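PDB 3RIQ: tailspike protein, which probably serves the phage as its receptor-binding spike, recognising Salmonella lipopolysaccharide and cutting it as an endorhamnosidase. Local coordinates for residues A[15-20]-A[38-43]; A[147-152]-A[192-197]; A[454-459]-A[481-486]; A[506-511]-A[536-541]; A[518-521]-A[527-530]. All coordinates share one frame; numbering follows the deposited sequence.

Contact 1: A[15-20]-A[38-43]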
# COMPACT_ATOMS: atom_id res chain seq x y z
N VAL A 15 42.05 1.95 -18.70
CA VAL A 15 43.02 2.99 -18.41
C VAL A 15 42.69 3.60 -17.07
O VAL A 15 41.52 3.55 -16.64
CB VAL A 15 43.03 4.11 -19.49
CG1 VAL A 15 43.47 3.55 -20.86
CG2 VAL A 15 41.70 4.83 -19.53
N LYS A 16 43.67 4.19 -16.41
CA LYS A 16 43.43 4.78 -15.09
C LYS A 16 43.85 6.22 -15.05
O LYS A 16 44.90 6.59 -15.61
CB LYS A 16 44.08 3.96 -13.97
CG LYS A 16 45.60 3.96 -14.08
CD LYS A 16 46.27 2.97 -13.12
CE LYS A 16 46.53 1.66 -13.80
NZ LYS A 16 47.58 1.71 -14.86
N LEU A 17 43.07 7.03 -14.34
CA LEU A 17 43.30 8.47 -14.31
C LEU A 17 44.71 8.84 -13.84
O LEU A 17 45.27 9.82 -14.34
CB LEU A 17 42.24 9.16 -13.44
CG LEU A 17 42.35 10.70 -13.34
CD1 LEU A 17 42.24 11.37 -14.72
CD2 LEU A 17 41.20 11.18 -12.44
N SER A 18 45.26 8.08 -12.88
CA SER A 18 46.57 8.42 -12.32
C SER A 18 47.71 8.35 -13.35
O SER A 18 48.80 8.86 -13.07
CB SER A 18 46.89 7.57 -11.09
OG SER A 18 47.05 6.23 -11.48
N ASP A 19 47.45 7.76 -14.53
CA ASP A 19 48.46 7.72 -15.60
C ASP A 19 48.48 9.01 -16.46
O ASP A 19 49.31 9.14 -17.37
CB ASP A 19 48.19 6.51 -16.50
CG ASP A 19 48.65 5.20 -15.87
OD1 ASP A 19 49.61 5.19 -15.04
OD2 ASP A 19 48.09 4.14 -16.27
N TYR A 20 47.56 9.94 -16.19
CA TYR A 20 47.37 11.16 -17.02
C TYR A 20 47.31 12.42 -16.17
O TYR A 20 47.08 12.37 -14.95
CB TYR A 20 46.11 11.05 -17.91
CG TYR A 20 46.08 9.72 -18.61
CD1 TYR A 20 46.76 9.53 -19.81
CD2 TYR A 20 45.45 8.63 -18.03
CE1 TYR A 20 46.79 8.29 -20.42
CE2 TYR A 20 45.48 7.38 -18.63
CZ TYR A 20 46.17 7.21 -19.82
OH TYR A 20 46.21 5.94 -20.39
N ILE A 38 42.27 8.16 -8.44
CA ILE A 38 42.76 9.24 -7.59
C ILE A 38 41.80 10.41 -7.71
O ILE A 38 41.10 10.56 -8.72
CB ILE A 38 44.22 9.67 -7.91
CG1 ILE A 38 44.38 10.10 -9.37
CG2 ILE A 38 45.24 8.56 -7.51
CD1 ILE A 38 45.67 10.84 -9.63
N ASP A 39 41.70 11.20 -6.65
CA ASP A 39 40.79 12.36 -6.67
C ASP A 39 41.20 13.30 -7.82
O ASP A 39 42.40 13.45 -8.12
CB ASP A 39 40.87 13.14 -5.36
CG ASP A 39 40.16 12.47 -4.22
OD1 ASP A 39 39.38 11.51 -4.40
OD2 ASP A 39 40.41 12.92 -3.09
N TYR A 40 40.21 13.91 -8.45
CA TYR A 40 40.44 14.76 -9.60
C TYR A 40 39.89 16.15 -9.34
O TYR A 40 38.70 16.32 -9.08
CB TYR A 40 39.76 14.15 -10.83
CG TYR A 40 40.06 14.91 -12.08
CD1 TYR A 40 41.34 14.87 -12.64
CD2 TYR A 40 39.11 15.72 -12.68
CE1 TYR A 40 41.65 15.59 -13.78
CE2 TYR A 40 39.39 16.44 -13.83
CZ TYR A 40 40.67 16.36 -14.38
OH TYR A 40 41.01 17.02 -15.53
N ASN A 41 40.78 17.14 -9.41
CA ASN A 41 40.41 18.54 -9.21
C ASN A 41 40.10 19.18 -10.55
O ASN A 41 41.03 19.49 -11.34
CB ASN A 41 41.56 19.25 -8.50
CG ASN A 41 41.72 18.79 -7.08
OD1 ASN A 41 42.65 18.06 -6.73
ND2 ASN A 41 40.80 19.20 -6.24
N PHE A 42 38.80 19.35 -10.82
CA PHE A 42 38.36 19.96 -12.09
C PHE A 42 38.19 21.44 -11.98
O PHE A 42 38.04 21.98 -10.86
CB PHE A 42 37.08 19.27 -12.64
CG PHE A 42 35.82 19.57 -11.86
CD1 PHE A 42 35.04 20.69 -12.18
CD2 PHE A 42 35.39 18.72 -10.85
CE1 PHE A 42 33.85 21.00 -11.49
CE2 PHE A 42 34.19 19.00 -10.15
CZ PHE A 42 33.42 20.14 -10.47
N ILE A 43 38.23 22.10 -13.13
CA ILE A 43 38.07 23.56 -13.19
C ILE A 43 36.67 23.85 -13.72
O ILE A 43 36.18 23.10 -14.56
CB ILE A 43 39.20 24.24 -14.08
CG1 ILE A 43 39.13 25.77 -13.94
CG2 ILE A 43 39.15 23.75 -15.58
CD1 ILE A 43 40.43 26.45 -14.50
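Leu17 meets the ring of Tyr40 obliquely, through CD2. This methyl of Leu17 lies 3.7 Å from both CB and CD1 of Tyr40, wedged into the bend where the ring leaves the main chain. The other methyl, Leu17 CD1, approaches Tyr40 CD1 less closely, at 4.2 Å. CG is anti to the backbone N in both residues (chi1 -179° in Leu17, -175° in Tyr40), which carries each side chain toward the other segment. The two cross at about a right angle.

Beside this pair, Ile38 leans on Ser18: in the conformer described, its CD1 is 3.7 Å from Ser18 CA, but a second conformer was modelled, so the detail is doubtful. No hydrogen bond joins the segments, and the polar ends turn elsewhere: Ser18 OG to Asp37, Tyr40 OH to Glu46 and the backbone N of Leu23. The short 3-10 turn within 15-20 is closed by its own backbone, Asp19 N to Lys16 O and Tyr20 N to Leu17 O; a salt bridge from Lys16 NZ to Asp19 OD2, 2.9 Å, spans it. Lys16 NZ also bonds Asp8 O of the second subunit.

This is the N-terminal region of the right-handed beta-helix. Within 15-20, CB of Asp19 packs over one face of the Tyr20 ring, toward its rim. Strand 14-16 pairs in parallel with 33-36, strand 40-41 with 63-65, and helix 23-29 packs against Tyr20 and Val15.

Contact 2: A[147-152]-A[192-197]. With GOL (glycerol), chain B.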
# COMPACT_ATOMS: atom_id res chain seq x y z
N THR A 147 28.92 20.31 -9.79
CA THR A 147 27.88 19.72 -10.65
C THR A 147 28.50 19.00 -11.83
O THR A 147 29.32 19.58 -12.58
CB THR A 147 26.93 20.84 -11.15
OG1 THR A 147 26.40 21.52 -10.01
CG2 THR A 147 25.78 20.28 -11.96
N LEU A 148 28.08 17.75 -12.03
CA LEU A 148 28.40 17.01 -13.26
C LEU A 148 27.28 17.30 -14.24
O LEU A 148 26.11 17.05 -13.92
CB LEU A 148 28.44 15.49 -12.96
CG LEU A 148 29.03 14.66 -14.15
CD1 LEU A 148 30.53 14.98 -14.37
CD2 LEU A 148 28.77 13.17 -13.92
N ARG A 149 27.62 17.79 -15.43
CA ARG A 149 26.63 18.01 -16.48
C ARG A 149 26.93 17.04 -17.61
O ARG A 149 27.97 17.15 -18.29
CB ARG A 149 26.68 19.46 -16.98
CG ARG A 149 25.54 19.80 -17.94
CD ARG A 149 25.60 21.23 -18.43
NE ARG A 149 24.25 21.67 -18.81
CZ ARG A 149 23.93 22.93 -19.06
NH1 ARG A 149 24.89 23.87 -19.08
NH2 ARG A 149 22.66 23.26 -19.32
N VAL A 150 26.02 16.08 -17.81
CA VAL A 150 26.14 15.09 -18.88
C VAL A 150 25.27 15.60 -20.03
O VAL A 150 24.05 15.76 -19.86
CB VAL A 150 25.68 13.71 -18.40
CG1 VAL A 150 25.62 12.71 -19.55
CG2 VAL A 150 26.57 13.21 -17.28
N ASN A 151 25.89 15.90 -21.18
CA ASN A 151 25.18 16.54 -22.28
C ASN A 151 24.87 15.58 -23.42
O ASN A 151 25.77 14.87 -23.92
CB ASN A 151 26.06 17.67 -22.83
CG ASN A 151 26.34 18.77 -21.79
OD1 ASN A 151 27.52 19.13 -21.50
ND2 ASN A 151 25.29 19.30 -21.24
N SER A 152 23.61 15.56 -23.85
CA SER A 152 23.15 14.83 -25.04
C SER A 152 23.66 13.39 -25.06
O SER A 152 24.31 12.97 -26.01
CB SER A 152 23.57 15.58 -26.31
OG SER A 152 22.89 16.82 -26.34
N THR A 192 18.77 16.31 -11.94
CA THR A 192 17.88 17.07 -12.81
C THR A 192 17.91 16.53 -14.22
O THR A 192 19.00 16.32 -14.77
CB THR A 192 18.32 18.57 -12.88
OG1 THR A 192 18.33 19.16 -11.59
CG2 THR A 192 17.40 19.39 -13.82
N PHE A 193 16.74 16.34 -14.82
CA PHE A 193 16.65 15.96 -16.24
C PHE A 193 16.14 17.18 -17.00
O PHE A 193 14.94 17.53 -16.92
CB PHE A 193 15.75 14.73 -16.44
CG PHE A 193 16.19 13.55 -15.63
CD1 PHE A 193 17.37 12.87 -15.97
CD2 PHE A 193 15.44 13.12 -14.52
CE1 PHE A 193 17.81 11.77 -15.24
CE2 PHE A 193 15.87 11.99 -13.78
CZ PHE A 193 17.05 11.33 -14.15
N GLU A 194 17.07 17.88 -17.66
CA GLU A 194 16.80 19.20 -18.25
C GLU A 194 16.66 19.06 -19.76
O GLU A 194 17.67 18.91 -20.46
CB GLU A 194 17.99 20.11 -17.93
CG GLU A 194 17.87 21.52 -18.46
CD GLU A 194 19.16 22.28 -18.28
OE1 GLU A 194 20.22 21.76 -18.58
OE2 GLU A 194 19.14 23.43 -17.84
N ASN A 195 15.41 19.10 -20.28
CA ASN A 195 15.17 18.86 -21.71
C ASN A 195 14.48 19.99 -22.46
O ASN A 195 13.97 19.80 -23.55
CB ASN A 195 14.43 17.52 -21.93
CG ASN A 195 15.26 16.32 -21.49
OD1 ASN A 195 15.39 16.05 -20.31
ND2 ASN A 195 15.85 15.63 -22.43
N HIS A 196 14.50 21.21 -21.92
CA HIS A 196 13.77 22.28 -22.60
C HIS A 196 14.52 22.95 -23.77
O HIS A 196 13.94 23.80 -24.42
CB HIS A 196 13.40 23.37 -21.60
CG HIS A 196 14.61 24.09 -21.10
ND1 HIS A 196 15.58 23.46 -20.34
CD2 HIS A 196 15.03 25.36 -21.28
CE1 HIS A 196 16.54 24.32 -20.08
NE2 HIS A 196 16.23 25.49 -20.63
N HIS A 197 15.77 22.59 -24.03
CA HIS A 197 16.52 23.25 -25.10
C HIS A 197 16.01 22.92 -26.49
O HIS A 197 16.36 23.60 -27.43
CB HIS A 197 18.04 22.99 -25.04
CG HIS A 197 18.72 23.59 -23.84
ND1 HIS A 197 19.68 22.92 -23.13
CD2 HIS A 197 18.63 24.82 -23.29
CE1 HIS A 197 20.12 23.69 -22.15
NE2 HIS A 197 19.51 24.86 -22.23
C1 GOL B . 23.22 28.30 -20.44
O1 GOL B . 24.66 28.25 -20.40
C2 GOL B . 22.60 26.96 -20.06
O2 GOL B . 23.26 26.46 -18.88
C3 GOL B . 21.10 27.19 -19.73
O3 GOL B . 20.36 25.93 -19.69
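On the outer surface of the right-handed beta-helix, Arg149 and Glu194 join across two strands that are not neighbours. Arg149 NH2 donates to Glu194 OE1 at 3.0 Å, with an angle of 151° at the hydrogen, in a salt bridge. The carboxylate is met on its syn side, and the guanidinium and carboxylate planes are 33° apart. Arg149 gets there with a chain extended from CG to NE, its CG anti to the backbone N (chi1 -172°).

Strand 166-171 stacks in parallel between 146-151 and 184-194, as successive coils of a beta-helix do, and it supplies the middle partner: Thr171 OG1 bonds both Arg149 NE and Glu194 OE1. Glu194 OE1 is thus gripped from two residues.

A glycerol, probably from the crystallisation liquor, lies at the guanidinium edge. Its O2 accepts from Arg149 NH1 at 3.1 Å and from Arg149 NH2 at 3.3 Å, while its O3 gives a weak bond to Glu194 OE2. That same glycerol O3 sits 2.9 Å from His197 NE2, near the plane of the imidazole, in a hydrogen bond that either could donate. CE1 of His197 also lies 3.8 Å from Arg149 NH2, and one face of the His197 ring carries His196 CE1 toward its rim.

Contact 3: A[454-459]-A[481-486]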
# COMPACT_ATOMS: atom_id res chain seq x y z
N SER A 454 -31.50 17.44 9.88
CA SER A 454 -32.96 17.34 9.77
C SER A 454 -33.52 16.24 10.69
O SER A 454 -34.71 16.23 11.00
CB SER A 454 -33.36 17.06 8.31
OG SER A 454 -33.22 18.24 7.50
N LEU A 455 -32.66 15.34 11.17
CA LEU A 455 -33.08 14.24 12.04
C LEU A 455 -31.98 13.97 13.05
O LEU A 455 -30.81 13.89 12.66
CB LEU A 455 -33.34 12.98 11.20
CG LEU A 455 -33.81 11.68 11.87
CD1 LEU A 455 -34.54 10.80 10.85
CD2 LEU A 455 -32.66 10.90 12.55
N VAL A 456 -32.34 13.84 14.32
CA VAL A 456 -31.40 13.35 15.33
C VAL A 456 -32.06 12.26 16.16
O VAL A 456 -33.16 12.46 16.72
CB VAL A 456 -30.94 14.48 16.30
CG1 VAL A 456 -29.98 13.90 17.31
CG2 VAL A 456 -30.31 15.65 15.52
N LEU A 457 -31.44 11.08 16.18
CA LEU A 457 -31.84 9.95 17.01
C LEU A 457 -30.80 9.80 18.14
O LEU A 457 -29.62 9.65 17.85
CB LEU A 457 -31.87 8.67 16.16
CG LEU A 457 -32.19 7.33 16.85
CD1 LEU A 457 -33.68 7.27 17.30
CD2 LEU A 457 -31.84 6.14 15.94
N THR A 458 -31.24 9.84 19.39
CA THR A 458 -30.31 9.89 20.53
C THR A 458 -30.50 8.68 21.44
O THR A 458 -31.65 8.31 21.76
CB THR A 458 -30.56 11.16 21.38
OG1 THR A 458 -30.48 12.32 20.53
CG2 THR A 458 -29.55 11.28 22.52
N ALA A 459 -29.39 8.07 21.83
CA ALA A 459 -29.34 7.05 22.88
C ALA A 459 -28.71 7.73 24.07
O ALA A 459 -27.54 8.12 23.99
CB ALA A 459 -28.45 5.91 22.44
N GLY A 481 -34.97 26.17 12.71
CA GLY A 481 -33.63 25.99 13.23
C GLY A 481 -33.54 25.39 14.63
O GLY A 481 -32.43 25.22 15.15
N ALA A 482 -34.69 25.09 15.23
CA ALA A 482 -34.74 24.50 16.57
C ALA A 482 -35.31 23.08 16.54
O ALA A 482 -36.22 22.78 15.74
CB ALA A 482 -35.55 25.38 17.51
N ARG A 483 -34.79 22.20 17.39
CA ARG A 483 -35.33 20.83 17.39
C ARG A 483 -36.77 20.81 17.90
O ARG A 483 -37.11 21.52 18.87
CB ARG A 483 -34.43 19.86 18.16
CG ARG A 483 -32.98 19.88 17.64
CD ARG A 483 -32.41 18.52 17.33
NE ARG A 483 -33.11 17.83 16.25
CZ ARG A 483 -32.84 17.99 14.95
NH1 ARG A 483 -31.94 18.89 14.56
NH2 ARG A 483 -33.50 17.26 14.05
N VAL A 484 -37.61 20.00 17.25
CA VAL A 484 -39.05 19.97 17.57
C VAL A 484 -39.63 18.56 17.38
O VAL A 484 -38.98 17.69 16.81
CB VAL A 484 -39.89 20.93 16.66
CG1 VAL A 484 -39.50 22.39 16.84
CG2 VAL A 484 -39.83 20.51 15.22
N GLY A 485 -40.86 18.37 17.82
CA GLY A 485 -41.56 17.12 17.54
C GLY A 485 -40.87 15.90 18.12
O GLY A 485 -40.74 14.88 17.46
N GLU A 486 -40.38 16.01 19.36
CA GLU A 486 -39.51 14.99 19.89
C GLU A 486 -40.28 13.88 20.54
O GLU A 486 -41.03 14.12 21.50
CB GLU A 486 -38.50 15.59 20.88
CG GLU A 486 -37.54 14.56 21.47
CD GLU A 486 -36.26 15.18 21.98
OE1 GLU A 486 -35.71 16.06 21.28
OE2 GLU A 486 -35.79 14.80 23.08
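Arg483 reaches across to Val456 and Ser454 within the five-stranded antiparallel sheet that follows the beta-helix, passing over strand 470-479, which separates the two segments. From CB, which points toward 454-459, the chain bends at chi2 (-129°) and again at chi3 (63°), laying the guanidinium flat against Val456. CD is the first atom beyond the bend to meet the valine, 4.0 Å from Val456 CG2. NE comes nearer, 3.6 Å from Val456 CG2, and is also hydrogen-bonded to Ser476 OG on the intervening strand. At CZ the methyl is directly overhead: Val456 CG2 is 3.5 Å away, above the centre of the guanidinium face. The two side chains cross at about a right angle, and the valine presents one methyl to the flat group.

Both terminal nitrogens face the backbone ahead of the strand. NH1, 3.8 Å from Val456 CG2, donates to Pro453 O, and NH2 lies near Ser454. There Ser454 and Leu455 both face Met443 in a classic beta bulge. Ser454 O accepts from Ser471 OG of the third subunit, which places the arginine's end beside a chain interface. That carbonyl, Ser454 O, lies at the guanidinium edge, 3.4 Å from Arg483 NH2.

Contact 4: A[506-511]-A[536-541]; sequences LPESAL and GTFVTY
Glu508 lies flat on Phe538, where the 3-10 turn 508-510 covers the start of strand 538-542, one of the two outer strands of the small C-terminal antiparallel sheet. The main interaction is a CH-pi contact. Glu508 CG sits 3.6 Å from the centroid of the Phe538 ring and 7° off its normal, so it stands over the centre of the face.

Stacking continues beyond it. The Glu508 chain is extended past CG and its carboxylate plane is only 7° from the ring plane; CD lies 3.4 Å from Phe538 CD1. On the near side of CG, Glu508 CB is 3.5 Å from Phe538 CZ. CB, CG and CD therefore run from one end of the ring to the other.

Apolar packing is slighter: Leu511 CD1 approaches at the ring edge, 4.5 Å from Phe538 CE2. Both Leu511 and Phe538 also touch Leu530 on the middle strand.

Hydrogen bonds do not cross between the segments. The turn is held by its own backbone, Ala510 N to Pro507 O, and by the third subunit, whose Arg491 and His496 bond Ser509 O and Ala510 O. The backbone of the turn touches the ring as well: Glu508 O lies 3.4 Å from Phe538 CZ.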
# COMPACT_ATOMS: atom_id res chain seq x y z
N LEU A 506 -54.78 21.33 14.34
CA LEU A 506 -54.13 20.60 13.27
C LEU A 506 -55.00 20.65 12.02
O LEU A 506 -56.19 20.33 12.08
CB LEU A 506 -54.01 19.14 13.70
CG LEU A 506 -52.71 18.59 14.23
CD1 LEU A 506 -52.85 17.07 14.31
CD2 LEU A 506 -51.50 19.00 13.31
N PRO A 507 -54.42 21.07 10.87
CA PRO A 507 -55.20 21.01 9.63
C PRO A 507 -55.21 19.59 9.05
O PRO A 507 -54.32 18.76 9.37
CB PRO A 507 -54.48 22.00 8.71
CG PRO A 507 -53.03 21.91 9.16
CD PRO A 507 -53.07 21.62 10.66
N GLU A 508 -56.20 19.31 8.21
CA GLU A 508 -56.32 18.00 7.55
C GLU A 508 -55.05 17.63 6.76
O GLU A 508 -54.68 16.46 6.70
CB GLU A 508 -57.57 17.97 6.67
CG GLU A 508 -58.86 18.11 7.50
CD GLU A 508 -60.16 18.09 6.70
OE1 GLU A 508 -60.14 18.09 5.45
OE2 GLU A 508 -61.23 18.06 7.36
N SER A 509 -54.40 18.63 6.15
CA SER A 509 -53.16 18.41 5.39
C SER A 509 -52.00 17.88 6.27
O SER A 509 -51.03 17.36 5.72
CB SER A 509 -52.72 19.71 4.74
OG SER A 509 -52.60 20.71 5.76
N ALA A 510 -52.09 18.02 7.60
CA ALA A 510 -51.02 17.60 8.52
C ALA A 510 -51.04 16.11 8.88
O ALA A 510 -50.22 15.65 9.67
CB ALA A 510 -50.94 18.48 9.76
N LEU A 511 -51.96 15.36 8.26
CA LEU A 511 -51.94 13.88 8.32
C LEU A 511 -51.87 13.36 6.89
O LEU A 511 -52.84 13.48 6.11
CB LEU A 511 -53.19 13.31 9.04
CG LEU A 511 -53.30 13.65 10.53
CD1 LEU A 511 -54.66 13.27 11.15
CD2 LEU A 511 -52.16 12.98 11.32
N GLY A 536 -60.05 8.19 3.97
CA GLY A 536 -59.46 9.52 3.72
C GLY A 536 -60.26 10.70 4.26
O GLY A 536 -59.76 11.83 4.26
N THR A 537 -61.48 10.45 4.74
CA THR A 537 -62.26 11.51 5.38
C THR A 537 -61.83 11.70 6.84
O THR A 537 -61.12 10.86 7.40
CB THR A 537 -63.77 11.24 5.32
OG1 THR A 537 -64.08 10.03 6.04
CG2 THR A 537 -64.22 11.10 3.87
N PHE A 538 -62.29 12.77 7.46
CA PHE A 538 -61.81 13.19 8.77
C PHE A 538 -62.92 13.34 9.81
O PHE A 538 -64.05 13.76 9.49
CB PHE A 538 -61.12 14.55 8.65
CG PHE A 538 -59.83 14.52 7.85
CD1 PHE A 538 -59.85 14.69 6.47
CD2 PHE A 538 -58.59 14.39 8.50
CE1 PHE A 538 -58.67 14.67 5.72
CE2 PHE A 538 -57.39 14.39 7.76
CZ PHE A 538 -57.44 14.52 6.36
N VAL A 539 -62.56 13.03 11.07
CA VAL A 539 -63.39 13.34 12.24
C VAL A 539 -62.46 13.79 13.36
O VAL A 539 -61.26 13.46 13.40
CB VAL A 539 -64.26 12.14 12.72
CG1 VAL A 539 -65.48 11.92 11.77
CG2 VAL A 539 -63.44 10.84 12.87
N THR A 540 -63.02 14.59 14.27
CA THR A 540 -62.26 15.06 15.41
C THR A 540 -62.91 14.55 16.69
O THR A 540 -64.13 14.73 16.89
CB THR A 540 -62.19 16.59 15.41
OG1 THR A 540 -61.49 17.03 14.23
CG2 THR A 540 -61.47 17.11 16.67
N TYR A 541 -62.11 13.94 17.55
CA TYR A 541 -62.56 13.52 18.88
C TYR A 541 -62.09 14.51 19.93
O TYR A 541 -60.96 14.96 19.89
CB TYR A 541 -61.98 12.14 19.19
CG TYR A 541 -62.60 11.05 18.37
CD1 TYR A 541 -62.04 10.68 17.14
CD2 TYR A 541 -63.73 10.36 18.83
CE1 TYR A 541 -62.62 9.70 16.36
CE2 TYR A 541 -64.31 9.35 18.07
CZ TYR A 541 -63.74 9.03 16.83
OH TYR A 541 -64.29 8.03 16.06

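Contact 5: A[518-521]-A[527-530]; sequences GFFF and LRIL
Phe520 O accepts the backbone N-H of Arg528 at 2.9 Å. The bond is reciprocated, Phe520 N donating to Arg528 O, also at 2.9 Å. Two residues along, Gly518 and Leu530 make a second reciprocal pair, N to O in both directions. These are the antiparallel hydrogen-bonded pairs of a beta hairpin; Phe519 with Ile529 and Phe521 with Leu527 are the non-hydrogen-bonded ones. Between the two bonded pairs, Phe519 CA approaches Arg528 O to 3.3 Å in a CA-H...O contact.

On the face with Phe520, the ring folds back over the partner strand because its CG stands between the backbone N and the carbonyl carbon (chi1 68°). Arg528 CB covers that ring, 3.9 Å from its centroid, in a CH-pi contact, and Leu530 CB lies 4.0 Å from Phe520 CE1. On the other face, Phe519 and Ile529 run side by side, Phe519 CE2 meeting Ile529 CG1 at 3.4 Å. There Leu527 CD1 rests over the face of Phe521, 4.1 Å from its centroid.

Strand 527-532 is the middle of three, flanked by 516-521 and 538-542, whose Thr540 touches Phe520 and Leu530. The face with Phe519 packs at the trimer interface: Ile517 of the second subunit meets Phe519 and Leu527, while Leu543 of the third meets Ile529.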
# COMPACT_ATOMS: atom_id res chain seq x y z
N GLY A 518 -53.54 12.43 14.82
CA GLY A 518 -52.59 13.35 15.44
C GLY A 518 -53.31 14.06 16.57
O GLY A 518 -54.49 14.40 16.43
N PHE A 519 -52.62 14.22 17.70
CA PHE A 519 -53.18 14.97 18.81
C PHE A 519 -52.88 16.47 18.69
O PHE A 519 -51.86 16.87 18.12
CB PHE A 519 -52.61 14.48 20.15
CG PHE A 519 -53.08 13.08 20.55
CD1 PHE A 519 -52.50 11.92 20.03
CD2 PHE A 519 -54.10 12.95 21.49
CE1 PHE A 519 -52.95 10.65 20.46
CE2 PHE A 519 -54.54 11.69 21.92
CZ PHE A 519 -53.97 10.55 21.39
N PHE A 520 -53.78 17.28 19.22
CA PHE A 520 -53.54 18.71 19.26
C PHE A 520 -54.32 19.37 20.38
O PHE A 520 -55.30 18.80 20.89
CB PHE A 520 -53.89 19.37 17.91
CG PHE A 520 -55.36 19.37 17.59
CD1 PHE A 520 -55.97 18.27 16.97
CD2 PHE A 520 -56.15 20.49 17.90
CE1 PHE A 520 -57.35 18.30 16.67
CE2 PHE A 520 -57.50 20.53 17.62
CZ PHE A 520 -58.11 19.46 16.99
N PHE A 521 -53.87 20.55 20.76
CA PHE A 521 -54.60 21.40 21.71
C PHE A 521 -55.46 22.45 21.02
O PHE A 521 -54.97 23.18 20.15
CB PHE A 521 -53.64 22.06 22.68
CG PHE A 521 -53.02 21.10 23.67
CD1 PHE A 521 -51.72 20.59 23.46
CD2 PHE A 521 -53.73 20.68 24.79
CE1 PHE A 521 -51.13 19.69 24.38
CE2 PHE A 521 -53.15 19.77 25.71
CZ PHE A 521 -51.85 19.28 25.49
N LEU A 527 -57.56 18.97 24.84
CA LEU A 527 -56.86 17.94 24.06
C LEU A 527 -57.84 17.22 23.13
O LEU A 527 -58.91 16.79 23.56
CB LEU A 527 -56.15 16.93 24.97
CG LEU A 527 -55.28 15.88 24.24
CD1 LEU A 527 -54.04 16.50 23.58
CD2 LEU A 527 -54.83 14.78 25.20
N ARG A 528 -57.44 17.11 21.85
CA ARG A 528 -58.28 16.54 20.81
C ARG A 528 -57.45 15.67 19.90
O ARG A 528 -56.21 15.78 19.85
CB ARG A 528 -58.90 17.67 19.99
CG ARG A 528 -59.95 18.47 20.76
CD ARG A 528 -60.56 19.56 19.91
NE ARG A 528 -61.42 20.36 20.78
CZ ARG A 528 -61.69 21.65 20.59
NH1 ARG A 528 -61.18 22.31 19.55
NH2 ARG A 528 -62.47 22.29 21.46
N ILE A 529 -58.16 14.81 19.16
CA ILE A 529 -57.54 13.93 18.18
C ILE A 529 -58.13 14.25 16.83
O ILE A 529 -59.35 14.17 16.69
CB ILE A 529 -57.82 12.44 18.51
CG1 ILE A 529 -57.28 12.07 19.90
CG2 ILE A 529 -57.27 11.52 17.38
CD1 ILE A 529 -57.74 10.69 20.39
N LEU A 530 -57.30 14.61 15.86
CA LEU A 530 -57.75 14.62 14.46
C LEU A 530 -57.53 13.22 13.90
O LEU A 530 -56.41 12.68 13.98
CB LEU A 530 -56.95 15.65 13.66
CG LEU A 530 -57.33 15.75 12.18
CD1 LEU A 530 -58.77 16.29 11.98
CD2 LEU A 530 -56.34 16.64 11.46

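Contacts 1 and 2 lie in the beta-helix, on the same side of the chain's centre and about 23 Å apart between centres; contacts 3 and 5 lie within antiparallel sheets on the opposite side, and contact 4 sets a loop against one of them. Contact 5 alone is a buried strand pairing with backbone bonds across it, and is nested inside the loop closed by contact 4. Those two share the C-terminal sheet, Tyr541 O probably bonding Ile529 N. Contact 2, at the surface, joins by charge. Contacts 1, 3 and 4 are partly buried and have no clear hydrogen bond across: 1 is aliphatic against tyrosine, 3 a methyl on a guanidinium, 4 a glutamate on phenylalanine.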